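Local coordinates for homoserine kinase (Listeria monocytogenes, PDB 3HUL), which probably catalyses the ATP-dependent phosphorylation of L-homoserine to O-phospho-L-homoserine, a step in threonine biosynthesis, as a member of the GHMP kinase family, at residues R4-A12 with G85-A95; V127-W135 with D280-V288. All coordinates share one frame; numbering follows the deposited sequence.

Interaction 1 of 2, residues R4-A12 with G85-A95; sequences RIRVPATTA and GLGSSSAAVVA. With SO4 (sulfate ion), chain C.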
loop_
_atom_site.group_PDB
_atom_site.type_symbol
_atom_site.label_atom_id
_atom_site.label_comp_id
_atom_site.label_asym_id
_atom_site.label_seq_id
_atom_site.Cartn_x
_atom_site.Cartn_y
_atom_site.Cartn_z
ATOM N N ARG A 4 2.529 -16.877 -30.254
ATOM C CA ARG A 4 3.754 -16.288 -29.723
ATOM C C ARG A 4 3.799 -16.399 -28.203
ATOM O O ARG A 4 2.774 -16.322 -27.526
ATOM C CB ARG A 4 3.879 -14.806 -30.106
ATOM C CG ARG A 4 3.403 -14.442 -31.512
ATOM C CD ARG A 4 4.408 -14.860 -32.579
ATOM N NE ARG A 4 5.227 -13.738 -33.040
ATOM C CZ ARG A 4 5.070 -13.124 -34.215
ATOM N NH1 ARG A 4 5.858 -12.113 -34.552
ATOM N NH2 ARG A 4 4.126 -13.517 -35.058
ATOM N N ILE A 5 5.005 -16.556 -27.675
ATOM C CA ILE A 5 5.225 -16.627 -26.240
ATOM C C ILE A 5 6.334 -15.649 -25.984
ATOM O O ILE A 5 7.362 -15.716 -26.629
ATOM C CB ILE A 5 5.684 -18.031 -25.792
ATOM C CG1 ILE A 5 4.621 -19.079 -26.106
ATOM C CG2 ILE A 5 6.074 -18.042 -24.295
ATOM C CD1 ILE A 5 5.084 -20.467 -25.840
ATOM N N ARG A 6 6.106 -14.723 -25.054
ATOM C CA ARG A 6 7.115 -13.740 -24.663
ATOM C C ARG A 6 7.326 -13.798 -23.152
ATOM O O ARG A 6 6.362 -13.880 -22.403
ATOM C CB ARG A 6 6.677 -12.339 -25.061
ATOM C CG ARG A 6 7.802 -11.330 -24.979
ATOM C CD ARG A 6 7.329 -9.974 -24.509
ATOM N NE ARG A 6 6.491 -9.335 -25.512
ATOM C CZ ARG A 6 6.942 -8.820 -26.656
ATOM N NH1 ARG A 6 8.241 -8.855 -26.946
ATOM N NH2 ARG A 6 6.086 -8.275 -27.518
ATOM N N VAL A 7 8.590 -13.785 -22.718
ATOM C CA VAL A 7 8.951 -13.902 -21.298
ATOM C C VAL A 7 10.037 -12.892 -21.013
ATOM O O VAL A 7 11.011 -12.827 -21.769
ATOM C CB VAL A 7 9.505 -15.306 -20.940
ATOM C CG1 VAL A 7 9.772 -15.413 -19.438
ATOM C CG2 VAL A 7 8.546 -16.441 -21.424
ATOM N N PRO A 8 9.882 -12.099 -19.923
ATOM C CA PRO A 8 10.862 -11.077 -19.617
ATOM C C PRO A 8 12.096 -11.540 -18.808
ATOM O O PRO A 8 12.050 -12.550 -18.087
ATOM C CB PRO A 8 10.057 -10.061 -18.801
ATOM C CG PRO A 8 9.058 -10.866 -18.067
ATOM C CD PRO A 8 8.740 -12.060 -18.983
ATOM N N ALA A 9 13.184 -10.780 -18.959
ATOM C CA ALA A 9 14.355 -10.864 -18.124
ATOM C C ALA A 9 13.993 -10.475 -16.696
ATOM O O ALA A 9 12.999 -9.775 -16.465
ATOM C CB ALA A 9 15.414 -9.930 -18.655
ATOM N N THR A 10 14.802 -10.927 -15.747
ATOM C CA THR A 10 14.588 -10.667 -14.321
ATOM C C THR A 10 15.921 -10.534 -13.632
ATOM O O THR A 10 16.905 -11.184 -14.014
ATOM C CB THR A 10 13.843 -11.848 -13.614
ATOM O OG1 THR A 10 14.509 -13.066 -13.945
ATOM C CG2 THR A 10 12.387 -11.948 -14.046
ATOM N N THR A 11 15.963 -9.695 -12.605
ATOM C CA THR A 11 17.140 -9.593 -11.754
ATOM C C THR A 11 16.733 -10.044 -10.374
ATOM O O THR A 11 15.778 -9.520 -9.799
ATOM C CB THR A 11 17.738 -8.164 -11.697
ATOM O OG1 THR A 11 18.866 -8.169 -10.820
ATOM C CG2 THR A 11 16.737 -7.122 -11.192
ATOM N N ALA A 12 17.449 -11.035 -9.861
ATOM C CA ALA A 12 17.078 -11.681 -8.623
ATOM C C ALA A 12 18.089 -11.326 -7.537
ATOM O O ALA A 12 19.086 -10.665 -7.813
ATOM C CB ALA A 12 17.008 -13.186 -8.835
ATOM N N GLY A 85 23.316 -12.853 -15.600
ATOM C CA GLY A 85 22.705 -12.423 -14.327
ATOM C C GLY A 85 21.349 -11.737 -14.508
ATOM O O GLY A 85 20.817 -11.136 -13.563
ATOM N N LEU A 86 20.802 -11.825 -15.720
ATOM C CA LEU A 86 19.518 -11.215 -16.063
ATOM C C LEU A 86 18.394 -12.228 -16.336
ATOM O O LEU A 86 17.390 -11.899 -16.956
ATOM C CB LEU A 86 19.669 -10.225 -17.218
ATOM C CG LEU A 86 20.528 -8.996 -16.930
ATOM C CD1 LEU A 86 20.917 -8.296 -18.242
ATOM C CD2 LEU A 86 19.803 -8.006 -15.980
ATOM N N GLY A 87 18.547 -13.449 -15.831
ATOM C CA GLY A 87 17.469 -14.400 -15.845
ATOM C C GLY A 87 17.164 -14.952 -17.227
ATOM O O GLY A 87 15.997 -15.170 -17.568
ATOM N N SER A 88 18.221 -15.180 -18.009
ATOM C CA SER A 88 18.127 -15.827 -19.310
ATOM C C SER A 88 17.693 -17.269 -19.138
ATOM O O SER A 88 16.731 -17.750 -19.760
ATOM C CB SER A 88 19.504 -15.809 -20.002
ATOM O OG SER A 88 19.379 -16.249 -21.345
ATOM N N SER A 89 18.420 -17.971 -18.283
ATOM C CA SER A 89 18.085 -19.342 -17.981
ATOM C C SER A 89 16.632 -19.454 -17.498
ATOM O O SER A 89 15.862 -20.338 -17.930
ATOM C CB SER A 89 19.062 -19.869 -16.941
ATOM O OG SER A 89 18.564 -21.063 -16.359
ATOM N N SER A 90 16.237 -18.552 -16.612
ATOM C CA SER A 90 14.918 -18.683 -15.996
ATOM C C SER A 90 13.817 -18.322 -16.993
ATOM O O SER A 90 12.732 -18.879 -16.937
ATOM C CB SER A 90 14.822 -17.844 -14.711
ATOM O OG SER A 90 13.956 -16.711 -14.882
ATOM N N ALA A 91 14.102 -17.397 -17.906
ATOM C CA ALA A 91 13.139 -17.062 -18.959
ATOM C C ALA A 91 12.869 -18.261 -19.896
ATOM O O ALA A 91 11.703 -18.472 -20.327
ATOM C CB ALA A 91 13.584 -15.845 -19.763
ATOM N N ALA A 92 13.921 -19.050 -20.166
ATOM C CA ALA A 92 13.801 -20.228 -21.028
ATOM C C ALA A 92 12.945 -21.301 -20.363
ATOM O O ALA A 92 12.065 -21.887 -21.013
ATOM C CB ALA A 92 15.214 -20.771 -21.476
ATOM N N VAL A 93 13.156 -21.529 -19.068
ATOM C CA VAL A 93 12.350 -22.475 -18.308
ATOM C C VAL A 93 10.860 -22.057 -18.307
ATOM O O VAL A 93 9.976 -22.844 -18.639
ATOM C CB VAL A 93 12.856 -22.616 -16.852
ATOM C CG1 VAL A 93 11.820 -23.362 -16.000
ATOM C CG2 VAL A 93 14.257 -23.309 -16.796
ATOM N N VAL A 94 10.598 -20.803 -17.964
ATOM C CA VAL A 94 9.235 -20.265 -18.036
ATOM C C VAL A 94 8.635 -20.393 -19.449
ATOM O O VAL A 94 7.485 -20.748 -19.594
ATOM C CB VAL A 94 9.198 -18.798 -17.523
ATOM C CG1 VAL A 94 7.817 -18.127 -17.797
ATOM C CG2 VAL A 94 9.588 -18.767 -16.054
ATOM N N ALA A 95 9.418 -20.109 -20.473
ATOM C CA ALA A 95 8.958 -20.260 -21.855
ATOM C C ALA A 95 8.563 -21.710 -22.206
ATOM O O ALA A 95 7.565 -21.933 -22.903
ATOM C CB ALA A 95 10.012 -19.748 -22.809
HETATM S S SO4 C . 21.273 -15.960 -15.792
HETATM O O1 SO4 C . 20.504 -15.321 -14.707
HETATM O O2 SO4 C . 22.668 -15.683 -15.487
HETATM O O3 SO4 C . 21.065 -17.415 -15.838
HETATM O O4 SO4 C . 20.894 -15.416 -17.074
HETATM O O HOH W 1 13.722 -14.197 -16.413
HETATM O O HOH W 2 19.229 -12.514 -11.679
#
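T10 meets the L86–G87 peptide over one of its faces, with its O standing almost straight above L86 C at 2.9 Å and its N on the same side. That N donates to L86 O (3.0 Å) from 54° out of the carbonyl plane, so the bond does not use a lone pair of the oxygen. The CB of A9 lies against the O end of this peptide, 3.3 Å from L86 O. From the N-H side comes the sulfate, whose O1 accepts from G87 N at 2.9 Å. G85 N and S88 N grip two further sulfate oxygens, the latter reaching O4 at 2.8 Å.

Next to this loop, helix 88-95 runs across strand 4-12 at 140°, their axes 7.5 Å apart. V7 is the apolar wedge: with CG1 anti to its backbone N (chi1 -176°), that branch reaches A91 and V94, touching V94 CG1 at 3.7 Å, while CG2 turns to A95, 3.9 Å from its CB. Between wedge and loop sits a water with four partners. It donates to the carbonyls of P8 and G87 and accepts from the hydroxyls of T10 and S90; N126 ND2 also bonds T10 OG1. A second water joins A12 N to G85 O, and S245 OG bonds both G85 O and T11 OG1.

This is the glycine-rich phosphate loop of GHMP kinases, set before the N terminus of a helix with G87 as N-cap, in the predicted ATP site. Three backbone N-H groups and a helix start converging on one anion are consistent with the sulfate marking a phosphate position, and the helix dipole would probably favour an anion here, while the T10 bond and the waters tie the loop carbonyls to the strand.

Interaction 2 of 2, residues V127-W135 with D280-V288; sequences VAPAVLGNW and DVEGSGAEV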
loop_
_atom_site.group_PDB
_atom_site.type_symbol
_atom_site.label_atom_id
_atom_site.label_comp_id
_atom_site.label_asym_id
_atom_site.label_seq_id
_atom_site.Cartn_x
_atom_site.Cartn_y
_atom_site.Cartn_z
ATOM N N VAL A 127 12.101 -16.724 -11.476
ATOM C CA VAL A 127 10.909 -17.281 -12.126
ATOM C C VAL A 127 9.563 -16.672 -11.716
ATOM O O VAL A 127 8.668 -16.540 -12.544
ATOM C CB VAL A 127 10.848 -18.860 -12.065
ATOM C CG1 VAL A 127 12.022 -19.487 -12.847
ATOM C CG2 VAL A 127 10.772 -19.393 -10.630
ATOM N N ALA A 128 9.406 -16.294 -10.453
ATOM C CA ALA A 128 8.140 -15.708 -10.040
ATOM C C ALA A 128 7.913 -14.350 -10.763
ATOM O O ALA A 128 6.879 -14.166 -11.396
ATOM C CB ALA A 128 8.065 -15.570 -8.496
ATOM N N PRO A 129 8.893 -13.421 -10.713
ATOM C CA PRO A 129 8.686 -12.194 -11.510
ATOM C C PRO A 129 8.625 -12.447 -13.040
ATOM O O PRO A 129 7.951 -11.695 -13.745
ATOM C CB PRO A 129 9.874 -11.284 -11.121
ATOM C CG PRO A 129 10.817 -12.117 -10.376
ATOM C CD PRO A 129 10.125 -13.367 -9.899
ATOM N N ALA A 130 9.285 -13.497 -13.551
ATOM C CA ALA A 130 9.156 -13.825 -14.977
ATOM C C ALA A 130 7.712 -14.197 -15.319
ATOM O O ALA A 130 7.199 -13.820 -16.364
ATOM C CB ALA A 130 10.135 -14.951 -15.396
ATOM N N VAL A 131 7.047 -14.906 -14.419
ATOM C CA VAL A 131 5.633 -15.224 -14.611
ATOM C C VAL A 131 4.698 -14.069 -14.233
ATOM O O VAL A 131 3.742 -13.808 -14.925
ATOM C CB VAL A 131 5.235 -16.465 -13.799
ATOM C CG1 VAL A 131 3.713 -16.767 -13.957
ATOM C CG2 VAL A 131 6.059 -17.654 -14.232
ATOM N N LEU A 132 4.973 -13.368 -13.137
ATOM C CA LEU A 132 3.959 -12.486 -12.521
ATOM C C LEU A 132 4.147 -11.041 -12.911
ATOM O O LEU A 132 3.208 -10.250 -12.879
ATOM C CB LEU A 132 4.019 -12.625 -11.021
ATOM C CG LEU A 132 3.800 -14.085 -10.600
ATOM C CD1 LEU A 132 3.964 -14.163 -9.121
ATOM C CD2 LEU A 132 2.400 -14.596 -11.061
ATOM N N GLY A 133 5.371 -10.715 -13.313
ATOM C CA GLY A 133 5.705 -9.369 -13.708
ATOM C C GLY A 133 6.061 -8.555 -12.471
ATOM O O GLY A 133 5.772 -8.939 -11.340
ATOM N N ASN A 134 6.700 -7.426 -12.722
ATOM C CA ASN A 134 7.030 -6.467 -11.698
ATOM C C ASN A 134 7.961 -7.017 -10.613
ATOM O O ASN A 134 8.907 -7.742 -10.909
ATOM C CB ASN A 134 5.735 -5.868 -11.119
ATOM C CG ASN A 134 5.822 -4.386 -10.982
ATOM O OD1 ASN A 134 6.788 -3.868 -10.412
ATOM N ND2 ASN A 134 4.837 -3.681 -11.522
ATOM N N TRP A 135 7.674 -6.686 -9.361
ATOM C CA TRP A 135 8.560 -7.008 -8.231
ATOM C C TRP A 135 7.870 -8.078 -7.391
ATOM O O TRP A 135 6.699 -7.908 -6.996
ATOM C CB TRP A 135 8.903 -5.735 -7.435
ATOM C CG TRP A 135 9.554 -5.960 -6.101
ATOM C CD1 TRP A 135 10.540 -6.856 -5.800
ATOM C CD2 TRP A 135 9.256 -5.271 -4.882
ATOM N NE1 TRP A 135 10.868 -6.773 -4.473
ATOM C CE2 TRP A 135 10.092 -5.811 -3.882
ATOM C CE3 TRP A 135 8.389 -4.223 -4.548
ATOM C CZ2 TRP A 135 10.089 -5.342 -2.554
ATOM C CZ3 TRP A 135 8.357 -3.771 -3.224
ATOM C CH2 TRP A 135 9.202 -4.343 -2.239
ATOM N N ASP A 280 13.682 -0.756 -18.229
ATOM C CA ASP A 280 12.622 -0.405 -17.326
ATOM C C ASP A 280 12.133 -1.635 -16.551
ATOM O O ASP A 280 12.419 -2.778 -16.933
ATOM C CB ASP A 280 11.465 0.250 -18.091
ATOM C CG ASP A 280 11.811 1.661 -18.590
ATOM O OD1 ASP A 280 12.164 2.540 -17.782
ATOM O OD2 ASP A 280 11.723 1.892 -19.801
ATOM N N VAL A 281 11.384 -1.386 -15.471
ATOM C CA VAL A 281 10.598 -2.424 -14.794
ATOM C C VAL A 281 9.536 -2.900 -15.769
ATOM O O VAL A 281 8.848 -2.088 -16.370
ATOM C CB VAL A 281 9.946 -1.897 -13.475
ATOM C CG1 VAL A 281 8.986 -2.911 -12.867
ATOM C CG2 VAL A 281 11.047 -1.477 -12.431
ATOM N N GLU A 282 9.427 -4.213 -15.956
ATOM C CA GLU A 282 8.376 -4.776 -16.801
ATOM C C GLU A 282 7.222 -5.274 -15.907
ATOM O O GLU A 282 7.396 -6.174 -15.076
ATOM C CB GLU A 282 8.946 -5.884 -17.726
ATOM C CG GLU A 282 7.906 -6.719 -18.490
ATOM C CD GLU A 282 6.946 -5.866 -19.322
ATOM O OE1 GLU A 282 7.386 -5.254 -20.320
ATOM O OE2 GLU A 282 5.742 -5.815 -18.986
ATOM N N GLY A 283 6.060 -4.659 -16.082
ATOM C CA GLY A 283 4.891 -4.925 -15.270
ATOM C C GLY A 283 4.184 -6.228 -15.574
ATOM O O GLY A 283 3.518 -6.771 -14.699
ATOM N N SER A 284 4.324 -6.735 -16.806
ATOM C CA SER A 284 3.603 -7.942 -17.224
ATOM C C SER A 284 4.513 -9.147 -17.169
ATOM O O SER A 284 5.655 -9.087 -17.603
ATOM C CB SER A 284 3.108 -7.797 -18.660
ATOM O OG SER A 284 2.457 -6.552 -18.849
ATOM N N GLY A 285 4.010 -10.255 -16.655
ATOM C CA GLY A 285 4.779 -11.467 -16.709
ATOM C C GLY A 285 4.654 -12.116 -18.081
ATOM O O GLY A 285 4.134 -11.519 -19.025
ATOM N N ALA A 286 5.134 -13.352 -18.170
ATOM C CA ALA A 286 5.099 -14.131 -19.394
ATOM C C ALA A 286 3.715 -14.093 -20.053
ATOM O O ALA A 286 2.694 -14.274 -19.390
ATOM C CB ALA A 286 5.507 -15.558 -19.087
ATOM N N GLU A 287 3.695 -13.831 -21.358
ATOM C CA GLU A 287 2.446 -13.788 -22.125
ATOM C C GLU A 287 2.489 -14.778 -23.291
ATOM O O GLU A 287 3.535 -14.971 -23.937
ATOM C CB GLU A 287 2.185 -12.399 -22.734
ATOM C CG GLU A 287 2.337 -11.162 -21.858
ATOM C CD GLU A 287 2.791 -9.957 -22.697
ATOM O OE1 GLU A 287 2.124 -9.642 -23.711
ATOM O OE2 GLU A 287 3.834 -9.340 -22.365
ATOM N N VAL A 288 1.329 -15.366 -23.556
ATOM C CA VAL A 288 1.069 -16.176 -24.738
ATOM C C VAL A 288 -0.038 -15.472 -25.508
ATOM O O VAL A 288 -1.090 -15.185 -24.948
ATOM C CB VAL A 288 0.642 -17.606 -24.366
ATOM C CG1 VAL A 288 0.278 -18.416 -25.623
ATOM C CG2 VAL A 288 1.763 -18.298 -23.585
#
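G133 and G285 bring the two backbones to 3.8 Å between CA atoms, and the two segments are pinned on both sides of this crossing by bonds lying in the carbonyl plane of the acceptor, A286 N to A130 O (2.8 Å) and N134 N to E282 O (2.8 Å). Beside the second bond the side chains of N134 and V281 meet: V281 CG1 lies 3.4 Å from N134 OD1, the oxygen whose hydrogen-bond donor is F152 N. Thus the loop between strands 275-280 and 287-290 takes up late carbonyls of helix 127-132 as the chain, having left the four-stranded sheet, returns to the sheet that holds strand 3-12. G133, at positive phi (85°), ends the helix and turns the chain into strand 135-141. Two CA-H...O contacts fill the gap: G285 CA points at V131 O (3.1 Å, 163° at the hydrogen) and G133 CA at G283 O (3.5 Å). The glycine backbones can come this near because neither residue carries a side chain toward the other. Within 280-288, S284 N donates to the anti lone pair of E282 OE2 (2.8 Å), which closes a short ring over G283, and Y28 OH bonds the other carboxylate oxygen.

From the N terminus, strand 4-12 comes first, and interaction 1 closes a loop of 72 residues when the chain reaches 85-95. Interaction 2 opens only later, at 127-135, and closes a loop of 144 residues at 280-288, so the two are in series and neither nest nor cross. In space they adjoin, their centres about 9 Å apart. R6 N and E287 O, 2.8 Å apart, make a probable hydrogen bond joining neighbouring strands of one sheet. Packing of V94 CG1 on A286 CB and of T10 CG2 on A130 N completes the join. Strand 3-12 thereby meets helix 88-103, helix 127-132 and the C-terminal strand 287-290 together.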